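Local coordinates for carbohydrate kinase, FGGY (Novosphingobium aromaticivorans, PDB 3H6E), which probably acts as a carbohydrate kinase, transferring a phosphate group to a sugar or a related polyol, at residues V69-P74 and R431-G436; P92-E97 and L133-Q138; T306-E309 and R314-I317. All coordinates share one frame; numbering follows the deposited sequence.

The three contacts illustrate how apolar side chains can join parts of a kinase fold while polar groups bond elsewhere, within a segment or to the surrounding fold. None has a hydrogen bond between its two segments, and no two hold the same elements. Contact 1 sets a sheet strand against a short helix and is only partly buried, with an exposed isoleucine at its outer end. Contact 2 joins a loop to a helix through three buried side chains. Contact 3 lies within a short helix-to-turn connection, its two aliphatic side chains buried and its arginine flank partly exposed. Contacts 1 and 3 lie on opposite sides of the chain's centre, with their own centres about 38 Å apart.

Contact 1 (V69-P74 and R431-G436); sequences VTTIVP and RLIDPG
Thr71 and Ile433 meet tip to tip, methyl against methyl: Thr71 CG2 lies 3.6 Å from Ile433 CD1. The same CD1 also rests near Thr71 CB, at 3.9 Å, so the end of the isoleucine leans on the branched base of the threonine and not on its hydroxyl. In Thr71 the methyl stands opposite the backbone N while OG1 stands opposite the carbonyl carbon (chi1 -62°), a rotation that presents carbon to the helix and sends oxygen back to its own chain. There OG1 donates to Thr70 O at 2.7 Å, from above the carbonyl plane and not along a lone pair. Two residues on, with Ile72 pointing away between them, Val73 CG2 comes to 4.3 Å from Leu432 CD2, a looser touch, with Val73 the buried member of the pair.

Behind this first shell, the turn that follows the helix is tied by its arginine. Arg431 grips Pro435 O side-on with two nitrogens, NE at 3.2 Å and NH2 at 2.8 Å, and the oxygen lies close to the guanidinium plane. NH2 approaches on a lone pair in the carbonyl plane, whereas NE is tilted from it. The remaining NH1 bonds to Leu239 O, so the guanidinium fastens the turn to another part of the chain as well. On the strand side, backbone bonds from Thr71 and Val73 to Ile9, and from Ile72 to Leu228, hold the strand between its two neighbours; Leu228 also touches Thr71, Val73 and Ile433.

Strand 71-76 is an inner strand of a mixed six-stranded sheet, between strands 9-13 and 226-232, faced by helix 430-433 from far along the sequence, a sheet-and-helix layering characteristic of the actin-like ATPase fold to which FGGY kinases belong.

Contact 2 (P92-E97 and L133-Q138); sequences PPLDYE and LWWLDQ
Leu94 swings CG opposite its own carbonyl carbon (chi1 -72°), which projects its two methyls from the loop at neighbouring side chains of the helix, Trp135 and Leu136. Trp135 has CG opposite its backbone N (chi1 -167°), and this carries the benzo side of the indole to the leucine. The two methyls then divide the work. Leu94 CD1 meets Leu136 tip to tip, 3.8 Å from CD2 and 4.1 Å from CD1 of that leucine, while Leu94 CD2 lies 4.1 Å from Trp135 CE3. The second approach is oblique, so the methyl bears on the benzo part of the ring without stacking. Leu94 CD2 is equally near Leu136 CG, and the forked end of the loop leucine therefore fits against both helix residues at once. With an alanine in place of Leu94 both methyls go, and a gap would probably open between loop and helix, Trp135 CE3 and the end of Leu136 losing their common neighbour.

The polar neighbours of Leu94 turn the chain just beyond it. Asp95 OD1 accepts from Glu97 N at 2.7 Å, using its anti lone pair, which makes an Asx turn; the same oxygen forms a salt bridge with Lys15, whose charge also lies against the Tyr96 ring in a cation-pi contact. Backbone bonds from Pro93 to Leu48 and from Asp95 to Arg46 hold the loop on both flanks of Leu94. Across the contact, Trp135 is packed further by Pro101 and Val104, and Leu136 by Met144.

Such a buried aliphatic-aromatic cluster, with an Asx turn at its margin, seats the extended loop after strand 88-89 on helix 129-139, within the mostly helical region that lies between strands 71-76 and 207-210 in sequence, in the N-terminal half of this FGGY kinase.

Contact 3 (T306-E309 and R314-I317); sequences TLIE and RVDI
Ile308, the last residue of its helix, reaches the returning chain with both of its branches. Its CG1 stands between the backbone N and the carbonyl carbon (chi1 50°), and from there CD1 comes to 4.1 Å from Arg314 N, a methyl resting on the backbone amide. The other branch meets a side chain: Ile308 CG2 lies 4.3 Å from Val315 CG1. Both isoleucine and valine are buried, and this is the closely packed part of the contact, though neither approach is short.

The flank at Arg314 is different in kind. Its side chain leaves the backbone pointing away from the helix, and the guanidinium is occupied elsewhere, through a salt bridge from NH1 to Asp311. Arg396 lies near its NE, a proximity of like charges that the carboxylate of Asp311 may partly offset. The chain itself is loosely closed here by a type I turn, with Ile317 N only weakly bonded to Arg314 O at 3.4 Å. Glu309, just past the helix, is exposed and takes a positive phi (71°), which ends the helical path; its carboxylate pairs with Arg313.

Helix 300-308 and the turn leading to helix 321-326 pack together against helix 363-384, whose Arg367 touches both Ile308 and Val315 and whose Cys371 touches Val315; Phe397, from a loop, also touches Val315.

Contact 1 (V69-P74 and R431-G436)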
ATOM      1  N   VAL A  69      23.831  17.064   0.821  1.00 47.99           N
ATOM      2  CA  VAL A  69      22.942  16.114   0.160  1.00 46.55           C
ATOM      3  C   VAL A  69      23.643  15.344  -0.960  1.00 46.41           C
ATOM      4  O   VAL A  69      24.195  15.932  -1.893  1.00 45.25           O
ATOM      5  CB  VAL A  69      21.675  16.804  -0.381  1.00 45.11           C
ATOM      6  CG1 VAL A  69      20.725  15.775  -0.985  1.00 41.03           C
ATOM      7  CG2 VAL A  69      20.990  17.585   0.732  1.00 45.14           C
ATOM      8  N   THR A  70      23.613  14.019  -0.854  1.00 42.20           N
ATOM      9  CA  THR A  70      24.305  13.158  -1.803  1.00 42.83           C
ATOM     10  C   THR A  70      23.360  12.200  -2.522  1.00 41.71           C
ATOM     11  O   THR A  70      23.768  11.499  -3.449  1.00 42.61           O
ATOM     12  CB  THR A  70      25.415  12.344  -1.112  1.00 43.24           C
ATOM     13  OG1 THR A  70      24.845  11.532  -0.077  1.00 39.92           O
ATOM     14  CG2 THR A  70      26.453  13.274  -0.504  1.00 44.96           C
ATOM     15  N   THR A  71      22.101  12.168  -2.094  1.00 42.25           N
ATOM     16  CA  THR A  71      21.119  11.269  -2.692  1.00 38.03           C
ATOM     17  C   THR A  71      19.685  11.747  -2.489  1.00 39.10           C
ATOM     18  O   THR A  71      19.320  12.219  -1.410  1.00 38.43           O
ATOM     19  CB  THR A  71      21.241   9.835  -2.126  1.00 39.23           C
ATOM     20  OG1 THR A  71      22.530   9.294  -2.439  1.00 42.93           O
ATOM     21  CG2 THR A  71      20.172   8.936  -2.719  1.00 35.63           C
ATOM     22  N   ILE A  72      18.882  11.626  -3.541  1.00 38.55           N
ATOM     23  CA  ILE A  72      17.438  11.797  -3.445  1.00 38.74           C
ATOM     24  C   ILE A  72      16.758  10.510  -3.905  1.00 37.05           C
ATOM     25  O   ILE A  72      17.155   9.915  -4.907  1.00 35.21           O
ATOM     26  CB  ILE A  72      16.930  12.943  -4.331  1.00 37.90           C
ATOM     27  CG1 ILE A  72      17.653  14.246  -4.004  1.00 37.96           C
ATOM     28  CG2 ILE A  72      15.426  13.117  -4.168  1.00 37.00           C
ATOM     29  CD1 ILE A  72      17.259  15.383  -4.926  1.00 40.82           C
ATOM     30  N   VAL A  73      15.740  10.078  -3.171  1.00 37.07           N
ATOM     31  CA  VAL A  73      14.963   8.910  -3.570  1.00 34.19           C
ATOM     32  C   VAL A  73      13.466   9.213  -3.596  1.00 34.91           C
ATOM     33  O   VAL A  73      12.895   9.639  -2.596  1.00 35.56           O
ATOM     34  CB  VAL A  73      15.266   7.686  -2.686  1.00 34.71           C
ATOM     35  CG1 VAL A  73      15.601   8.117  -1.269  1.00 34.82           C
ATOM     36  CG2 VAL A  73      14.100   6.698  -2.722  1.00 34.48           C
ATOM     37  N   PRO A  74      12.834   9.001  -4.761  1.00 34.31           N
ATOM     38  CA  PRO A  74      11.431   9.325  -5.043  1.00 33.19           C
ATOM     39  C   PRO A  74      10.477   8.231  -4.588  1.00 31.67           C
ATOM     40  O   PRO A  74      10.813   7.051  -4.659  1.00 31.00           O
ATOM     41  CB  PRO A  74      11.393   9.423  -6.578  1.00 30.76           C
ATOM     42  CG  PRO A  74      12.827   9.245  -7.045  1.00 32.36           C
ATOM     43  CD  PRO A  74      13.521   8.502  -5.959  1.00 31.08           C
ATOM     44  N   ARG A 431      16.499   2.760   3.420  1.00 33.01           N
ATOM     45  CA  ARG A 431      17.049   1.411   3.374  1.00 31.89           C
ATOM     46  C   ARG A 431      17.426   0.996   1.954  1.00 33.49           C
ATOM     47  O   ARG A 431      18.012  -0.065   1.735  1.00 34.81           O
ATOM     48  CB  ARG A 431      16.063   0.416   3.984  1.00 31.67           C
ATOM     49  CG  ARG A 431      15.715   0.717   5.434  1.00 32.48           C
ATOM     50  CD  ARG A 431      15.468  -0.561   6.212  1.00 31.15           C
ATOM     51  NE  ARG A 431      16.485  -1.564   5.915  1.00 30.36           N
ATOM     52  CZ  ARG A 431      16.301  -2.584   5.082  1.00 33.28           C
ATOM     53  NH1 ARG A 431      15.135  -2.741   4.468  1.00 31.94           N
ATOM     54  NH2 ARG A 431      17.280  -3.452   4.860  1.00 34.13           N
ATOM     55  N   LEU A 432      17.094   1.849   0.995  1.00 31.89           N
ATOM     56  CA  LEU A 432      17.453   1.622  -0.393  1.00 33.01           C
ATOM     57  C   LEU A 432      18.909   2.046  -0.601  1.00 36.37           C
ATOM     58  O   LEU A 432      19.611   1.524  -1.475  1.00 33.03           O
ATOM     59  CB  LEU A 432      16.520   2.426  -1.297  1.00 33.04           C
ATOM     60  CG  LEU A 432      15.850   1.718  -2.473  1.00 32.37           C
ATOM     61  CD1 LEU A 432      15.629   0.239  -2.176  1.00 30.81           C
ATOM     62  CD2 LEU A 432      14.538   2.413  -2.813  1.00 30.13           C
ATOM     63  N   ILE A 433      19.352   2.998   0.217  1.00 34.58           N
ATOM     64  CA  ILE A 433      20.734   3.456   0.207  1.00 34.53           C
ATOM     65  C   ILE A 433      21.564   2.619   1.169  1.00 35.73           C
ATOM     66  O   ILE A 433      22.517   1.952   0.770  1.00 33.59           O
ATOM     67  CB  ILE A 433      20.838   4.920   0.657  1.00 36.00           C
ATOM     68  CG1 ILE A 433      19.860   5.798  -0.127  1.00 34.86           C
ATOM     69  CG2 ILE A 433      22.272   5.419   0.512  1.00 33.99           C
ATOM     70  CD1 ILE A 433      19.755   7.212   0.408  1.00 34.73           C
ATOM     71  N   ASP A 434      21.191   2.670   2.444  1.00 36.09           N
ATOM     72  CA  ASP A 434      21.867   1.907   3.485  1.00 37.23           C
ATOM     73  C   ASP A 434      20.939   0.845   4.077  1.00 36.62           C
ATOM     74  O   ASP A 434      20.196   1.117   5.017  1.00 35.29           O
ATOM     75  CB  ASP A 434      22.379   2.848   4.582  1.00 36.99           C
ATOM     76  CG  ASP A 434      23.065   2.108   5.719  1.00 38.05           C
ATOM     77  OD1 ASP A 434      23.218   0.870   5.627  1.00 36.58           O
ATOM     78  OD2 ASP A 434      23.452   2.770   6.707  1.00 40.46           O
ATOM     79  N   PRO A 435      20.981  -0.374   3.519  1.00 35.84           N
ATOM     80  CA  PRO A 435      20.179  -1.498   4.011  1.00 36.18           C
ATOM     81  C   PRO A 435      20.435  -1.817   5.487  1.00 36.23           C
ATOM     82  O   PRO A 435      19.539  -2.329   6.156  1.00 34.72           O
ATOM     83  CB  PRO A 435      20.635  -2.667   3.129  1.00 37.55           C
ATOM     84  CG  PRO A 435      21.114  -2.024   1.873  1.00 35.17           C
ATOM     85  CD  PRO A 435      21.747  -0.729   2.311  1.00 36.53           C
ATOM     86  N   GLY A 436      21.633  -1.521   5.982  1.00 37.37           N
ATOM     87  CA  GLY A 436      21.966  -1.780   7.374  1.00 35.01           C
ATOM     88  C   GLY A 436      21.184  -0.907   8.340  1.00 34.75           C
ATOM     89  O   GLY A 436      21.143  -1.167   9.541  1.00 36.33           O
TER

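Contact 2 (P92-E97 and L133-Q138)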
ATOM      1  N   PRO A  92      -0.917  16.392 -17.451  1.00 38.15           N
ATOM      2  CA  PRO A  92      -1.034  15.852 -16.092  1.00 39.84           C
ATOM      3  C   PRO A  92      -1.697  14.474 -16.113  1.00 38.14           C
ATOM      4  O   PRO A  92      -2.694  14.290 -16.816  1.00 37.09           O
ATOM      5  CB  PRO A  92      -1.940  16.869 -15.388  1.00 39.31           C
ATOM      6  CG  PRO A  92      -1.786  18.127 -16.179  1.00 39.28           C
ATOM      7  CD  PRO A  92      -1.613  17.682 -17.598  1.00 36.30           C
ATOM      8  N   PRO A  93      -1.139  13.513 -15.364  1.00 36.68           N
ATOM      9  CA  PRO A  93      -1.708  12.166 -15.279  1.00 34.35           C
ATOM     10  C   PRO A  93      -3.111  12.195 -14.696  1.00 35.18           C
ATOM     11  O   PRO A  93      -3.463  13.119 -13.964  1.00 36.70           O
ATOM     12  CB  PRO A  93      -0.759  11.443 -14.321  1.00 34.28           C
ATOM     13  CG  PRO A  93       0.521  12.197 -14.413  1.00 36.94           C
ATOM     14  CD  PRO A  93       0.115  13.629 -14.600  1.00 38.06           C
ATOM     15  N   LEU A  94      -3.905  11.188 -15.032  1.00 35.31           N
ATOM     16  CA  LEU A  94      -5.265  11.087 -14.532  1.00 35.86           C
ATOM     17  C   LEU A  94      -5.263  10.771 -13.043  1.00 33.67           C
ATOM     18  O   LEU A  94      -4.400  10.042 -12.557  1.00 32.43           O
ATOM     19  CB  LEU A  94      -6.026   9.992 -15.283  1.00 32.86           C
ATOM     20  CG  LEU A  94      -6.448  10.241 -16.731  1.00 36.25           C
ATOM     21  CD1 LEU A  94      -5.305  10.812 -17.554  1.00 37.64           C
ATOM     22  CD2 LEU A  94      -6.975   8.954 -17.361  1.00 32.46           C
ATOM     23  N   ASP A  95      -6.227  11.338 -12.324  1.00 33.50           N
ATOM     24  CA  ASP A  95      -6.495  10.950 -10.947  1.00 34.38           C
ATOM     25  C   ASP A  95      -7.129   9.568 -11.011  1.00 32.10           C
ATOM     26  O   ASP A  95      -8.099   9.374 -11.738  1.00 32.58           O
ATOM     27  CB  ASP A  95      -7.463  11.952 -10.311  1.00 36.44           C
ATOM     28  CG  ASP A  95      -7.646  11.734  -8.819  1.00 38.00           C
ATOM     29  OD1 ASP A  95      -7.986  10.604  -8.408  1.00 36.45           O
ATOM     30  OD2 ASP A  95      -7.462  12.705  -8.054  1.00 40.40           O
ATOM     31  N   TYR A  96      -6.588   8.599 -10.281  1.00 32.12           N
ATOM     32  CA  TYR A  96      -7.122   7.243 -10.388  1.00 31.86           C
ATOM     33  C   TYR A  96      -8.556   7.146  -9.874  1.00 30.51           C
ATOM     34  O   TYR A  96      -9.258   6.176 -10.150  1.00 27.32           O
ATOM     35  CB  TYR A  96      -6.199   6.183  -9.760  1.00 29.22           C
ATOM     36  CG  TYR A  96      -6.061   6.196  -8.247  1.00 29.66           C
ATOM     37  CD1 TYR A  96      -7.159   5.987  -7.420  1.00 31.54           C
ATOM     38  CD2 TYR A  96      -4.815   6.358  -7.650  1.00 29.65           C
ATOM     39  CE1 TYR A  96      -7.024   5.980  -6.039  1.00 32.26           C
ATOM     40  CE2 TYR A  96      -4.670   6.349  -6.274  1.00 32.71           C
ATOM     41  CZ  TYR A  96      -5.777   6.159  -5.472  1.00 33.34           C
ATOM     42  OH  TYR A  96      -5.631   6.149  -4.100  1.00 33.50           O
ATOM     43  N   GLU A  97      -8.992   8.169  -9.149  1.00 32.16           N
ATOM     44  CA  GLU A  97     -10.371   8.223  -8.679  1.00 33.85           C
ATOM     45  C   GLU A  97     -11.303   8.804  -9.738  1.00 34.10           C
ATOM     46  O   GLU A  97     -12.524   8.780  -9.577  1.00 33.59           O
ATOM     47  CB  GLU A  97     -10.486   9.013  -7.372  1.00 34.43           C
ATOM     48  CG  GLU A  97      -9.741   8.386  -6.207  1.00 37.06           C
ATOM     49  CD  GLU A  97     -10.381   8.698  -4.868  1.00 42.23           C
ATOM     50  OE1 GLU A  97      -9.684   9.242  -3.985  1.00 43.02           O
ATOM     51  OE2 GLU A  97     -11.583   8.393  -4.697  1.00 41.98           O
ATOM     52  N   LEU A 133      -4.896   3.759 -19.530  1.00 24.87           N
ATOM     53  CA  LEU A 133      -4.270   3.606 -20.838  1.00 26.39           C
ATOM     54  C   LEU A 133      -5.312   3.329 -21.913  1.00 28.20           C
ATOM     55  O   LEU A 133      -5.327   3.984 -22.954  1.00 28.47           O
ATOM     56  CB  LEU A 133      -3.234   2.479 -20.808  1.00 25.43           C
ATOM     57  CG  LEU A 133      -1.774   2.880 -20.578  1.00 25.95           C
ATOM     58  CD1 LEU A 133      -1.669   4.211 -19.861  1.00 24.13           C
ATOM     59  CD2 LEU A 133      -1.003   1.788 -19.836  1.00 25.10           C
ATOM     60  N   TRP A 134      -6.185   2.358 -21.654  1.00 26.78           N
ATOM     61  CA  TRP A 134      -7.242   2.003 -22.596  1.00 27.98           C
ATOM     62  C   TRP A 134      -8.014   3.242 -23.027  1.00 28.17           C
ATOM     63  O   TRP A 134      -8.161   3.517 -24.217  1.00 27.97           O
ATOM     64  CB  TRP A 134      -8.200   0.999 -21.956  1.00 28.02           C
ATOM     65  CG  TRP A 134      -9.261   0.497 -22.885  1.00 30.01           C
ATOM     66  CD1 TRP A 134     -10.536   0.976 -23.013  1.00 29.85           C
ATOM     67  CD2 TRP A 134      -9.144  -0.586 -23.814  1.00 30.09           C
ATOM     68  NE1 TRP A 134     -11.215   0.259 -23.962  1.00 30.59           N
ATOM     69  CE2 TRP A 134     -10.383  -0.705 -24.473  1.00 32.13           C
ATOM     70  CE3 TRP A 134      -8.112  -1.466 -24.156  1.00 29.17           C
ATOM     71  CZ2 TRP A 134     -10.619  -1.671 -25.454  1.00 31.23           C
ATOM     72  CZ3 TRP A 134      -8.348  -2.424 -25.126  1.00 29.44           C
ATOM     73  CH2 TRP A 134      -9.592  -2.520 -25.764  1.00 30.98           C
ATOM     74  N   TRP A 135      -8.505   3.983 -22.041  1.00 27.77           N
ATOM     75  CA  TRP A 135      -9.261   5.202 -22.288  1.00 28.49           C
ATOM     76  C   TRP A 135      -8.406   6.223 -23.021  1.00 29.86           C
ATOM     77  O   TRP A 135      -8.783   6.711 -24.084  1.00 30.75           O
ATOM     78  CB  TRP A 135      -9.765   5.779 -20.966  1.00 29.80           C
ATOM     79  CG  TRP A 135     -10.797   6.841 -21.120  1.00 32.11           C
ATOM     80  CD1 TRP A 135     -11.633   7.029 -22.185  1.00 31.95           C
ATOM     81  CD2 TRP A 135     -11.137   7.848 -20.161  1.00 34.43           C
ATOM     82  NE1 TRP A 135     -12.458   8.102 -21.954  1.00 32.55           N
ATOM     83  CE2 TRP A 135     -12.177   8.620 -20.717  1.00 33.38           C
ATOM     84  CE3 TRP A 135     -10.658   8.176 -18.888  1.00 33.09           C
ATOM     85  CZ2 TRP A 135     -12.745   9.701 -20.046  1.00 32.36           C
ATOM     86  CZ3 TRP A 135     -11.224   9.248 -18.224  1.00 34.57           C
ATOM     87  CH2 TRP A 135     -12.256   9.999 -18.804  1.00 34.31           C
ATOM     88  N   LEU A 136      -7.245   6.534 -22.454  1.00 31.01           N
ATOM     89  CA  LEU A 136      -6.324   7.492 -23.061  1.00 31.75           C
ATOM     90  C   LEU A 136      -6.059   7.213 -24.542  1.00 31.07           C
ATOM     91  O   LEU A 136      -5.863   8.138 -25.326  1.00 33.37           O
ATOM     92  CB  LEU A 136      -5.008   7.536 -22.282  1.00 30.62           C
ATOM     93  CG  LEU A 136      -5.065   8.304 -20.961  1.00 30.74           C
ATOM     94  CD1 LEU A 136      -3.782   8.118 -20.171  1.00 28.58           C
ATOM     95  CD2 LEU A 136      -5.332   9.780 -21.217  1.00 32.74           C
ATOM     96  N   ASP A 137      -6.047   5.939 -24.920  1.00 29.87           N
ATOM     97  CA  ASP A 137      -5.831   5.566 -26.313  1.00 31.25           C
ATOM     98  C   ASP A 137      -6.945   6.118 -27.199  1.00 34.54           C
ATOM     99  O   ASP A 137      -6.754   6.302 -28.401  1.00 36.33           O
ATOM    100  CB  ASP A 137      -5.724   4.045 -26.468  1.00 30.60           C
ATOM    101  CG  ASP A 137      -4.292   3.535 -26.322  1.00 32.03           C
ATOM    102  OD1 ASP A 137      -3.353   4.359 -26.364  1.00 31.71           O
ATOM    103  OD2 ASP A 137      -4.103   2.307 -26.176  1.00 31.30           O
ATOM    104  N   GLN A 138      -8.102   6.388 -26.597  1.00 33.22           N
ATOM    105  CA  GLN A 138      -9.236   6.967 -27.316  1.00 32.18           C
ATOM    106  C   GLN A 138      -9.175   8.491 -27.359  1.00 34.47           C
ATOM    107  O   GLN A 138      -9.383   9.096 -28.411  1.00 33.69           O
ATOM    108  CB  GLN A 138     -10.558   6.542 -26.678  1.00 33.45           C
ATOM    109  CG  GLN A 138     -10.964   5.108 -26.947  1.00 35.19           C
ATOM    110  CD  GLN A 138     -12.468   4.915 -26.863  1.00 40.22           C
ATOM    111  OE1 GLN A 138     -12.990   3.848 -27.192  1.00 43.12           O
ATOM    112  NE2 GLN A 138     -13.178   5.956 -26.432  1.00 37.66           N
TER

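Contact 3 (T306-E309 and R314-I317)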
ATOM      1  N   THR A 306     -18.771   1.134  11.199  1.00 32.89           N
ATOM      2  CA  THR A 306     -20.206   0.916  11.110  1.00 31.48           C
ATOM      3  C   THR A 306     -20.722   0.547  12.494  1.00 32.61           C
ATOM      4  O   THR A 306     -21.759   1.042  12.934  1.00 33.20           O
ATOM      5  CB  THR A 306     -20.559  -0.207  10.119  1.00 32.08           C
ATOM      6  OG1 THR A 306     -19.898   0.025   8.869  1.00 33.70           O
ATOM      7  CG2 THR A 306     -22.066  -0.267   9.893  1.00 32.00           C
ATOM      8  N   LEU A 307     -19.973  -0.313  13.181  1.00 33.39           N
ATOM      9  CA  LEU A 307     -20.349  -0.792  14.510  1.00 32.49           C
ATOM     10  C   LEU A 307     -20.292   0.285  15.596  1.00 32.13           C
ATOM     11  O   LEU A 307     -21.224   0.425  16.381  1.00 36.73           O
ATOM     12  CB  LEU A 307     -19.471  -1.977  14.930  1.00 32.86           C
ATOM     13  CG  LEU A 307     -19.828  -3.388  14.454  1.00 31.31           C
ATOM     14  CD1 LEU A 307     -21.304  -3.470  14.098  1.00 33.62           C
ATOM     15  CD2 LEU A 307     -18.959  -3.816  13.282  1.00 28.76           C
ATOM     16  N   ILE A 308     -19.198   1.037  15.650  1.00 31.73           N
ATOM     17  CA  ILE A 308     -19.006   2.014  16.722  1.00 32.55           C
ATOM     18  C   ILE A 308     -19.514   3.415  16.367  1.00 32.30           C
ATOM     19  O   ILE A 308     -19.496   4.319  17.201  1.00 31.99           O
ATOM     20  CB  ILE A 308     -17.538   2.061  17.209  1.00 31.72           C
ATOM     21  CG1 ILE A 308     -16.576   2.198  16.032  1.00 30.11           C
ATOM     22  CG2 ILE A 308     -17.206   0.815  18.011  1.00 31.65           C
ATOM     23  CD1 ILE A 308     -16.324   3.621  15.616  1.00 31.52           C
ATOM     24  N   GLU A 309     -19.951   3.582  15.122  1.00 32.63           N
ATOM     25  CA  GLU A 309     -20.664   4.782  14.685  1.00 31.94           C
ATOM     26  C   GLU A 309     -19.823   6.057  14.576  1.00 31.99           C
ATOM     27  O   GLU A 309     -19.809   6.697  13.526  1.00 33.18           O
ATOM     28  CB  GLU A 309     -21.896   5.025  15.566  1.00 33.21           C
ATOM     29  CG  GLU A 309     -22.911   3.889  15.524  1.00 31.48           C
ATOM     30  CD  GLU A 309     -24.128   4.148  16.399  1.00 34.04           C
ATOM     31  OE1 GLU A 309     -24.205   5.230  17.020  1.00 32.55           O
ATOM     32  OE2 GLU A 309     -25.012   3.266  16.466  1.00 34.53           O
ATOM     33  N   ARG A 314     -13.958   4.884  18.716  1.00 36.65           N
ATOM     34  CA  ARG A 314     -12.912   4.130  18.031  1.00 35.79           C
ATOM     35  C   ARG A 314     -12.220   3.181  19.005  1.00 35.29           C
ATOM     36  O   ARG A 314     -11.834   3.580  20.103  1.00 38.00           O
ATOM     37  CB  ARG A 314     -11.882   5.080  17.419  1.00 34.89           C
ATOM     38  CG  ARG A 314     -12.152   5.482  15.980  1.00 36.02           C
ATOM     39  CD  ARG A 314     -11.151   6.538  15.533  1.00 38.19           C
ATOM     40  NE  ARG A 314     -10.797   6.418  14.121  1.00 41.03           N
ATOM     41  CZ  ARG A 314     -11.318   7.162  13.150  1.00 42.45           C
ATOM     42  NH1 ARG A 314     -12.225   8.086  13.435  1.00 42.39           N
ATOM     43  NH2 ARG A 314     -10.928   6.984  11.893  1.00 39.16           N
ATOM     44  N   VAL A 315     -12.049   1.930  18.594  1.00 34.74           N
ATOM     45  CA  VAL A 315     -11.504   0.899  19.471  1.00 33.86           C
ATOM     46  C   VAL A 315     -10.000   1.027  19.739  1.00 35.23           C
ATOM     47  O   VAL A 315      -9.431   0.219  20.472  1.00 33.53           O
ATOM     48  CB  VAL A 315     -11.772  -0.504  18.913  1.00 32.60           C
ATOM     49  CG1 VAL A 315     -13.265  -0.721  18.717  1.00 32.20           C
ATOM     50  CG2 VAL A 315     -11.008  -0.706  17.607  1.00 32.11           C
ATOM     51  N   ASP A 316      -9.358   2.034  19.151  1.00 35.19           N
ATOM     52  CA  ASP A 316      -7.917   2.207  19.327  1.00 36.58           C
ATOM     53  C   ASP A 316      -7.546   3.312  20.320  1.00 38.05           C
ATOM     54  O   ASP A 316      -6.364   3.526  20.602  1.00 37.55           O
ATOM     55  CB  ASP A 316      -7.218   2.445  17.980  1.00 34.33           C
ATOM     56  CG  ASP A 316      -7.678   3.720  17.294  1.00 36.31           C
ATOM     57  OD1 ASP A 316      -8.887   4.031  17.351  1.00 36.76           O
ATOM     58  OD2 ASP A 316      -6.826   4.406  16.688  1.00 34.82           O
ATOM     59  N   ILE A 317      -8.552   4.006  20.848  1.00 38.41           N
ATOM     60  CA  ILE A 317      -8.331   5.052  21.847  1.00 38.94           C
ATOM     61  C   ILE A 317      -7.620   4.500  23.080  1.00 39.21           C
ATOM     62  O   ILE A 317      -8.151   3.639  23.784  1.00 39.43           O
ATOM     63  CB  ILE A 317      -9.655   5.723  22.263  1.00 41.94           C
ATOM     64  CG1 ILE A 317     -10.255   6.484  21.075  1.00 42.49           C
ATOM     65  CG2 ILE A 317      -9.432   6.657  23.444  1.00 38.89           C
ATOM     66  CD1 ILE A 317     -11.671   6.982  21.307  1.00 40.56           C
TER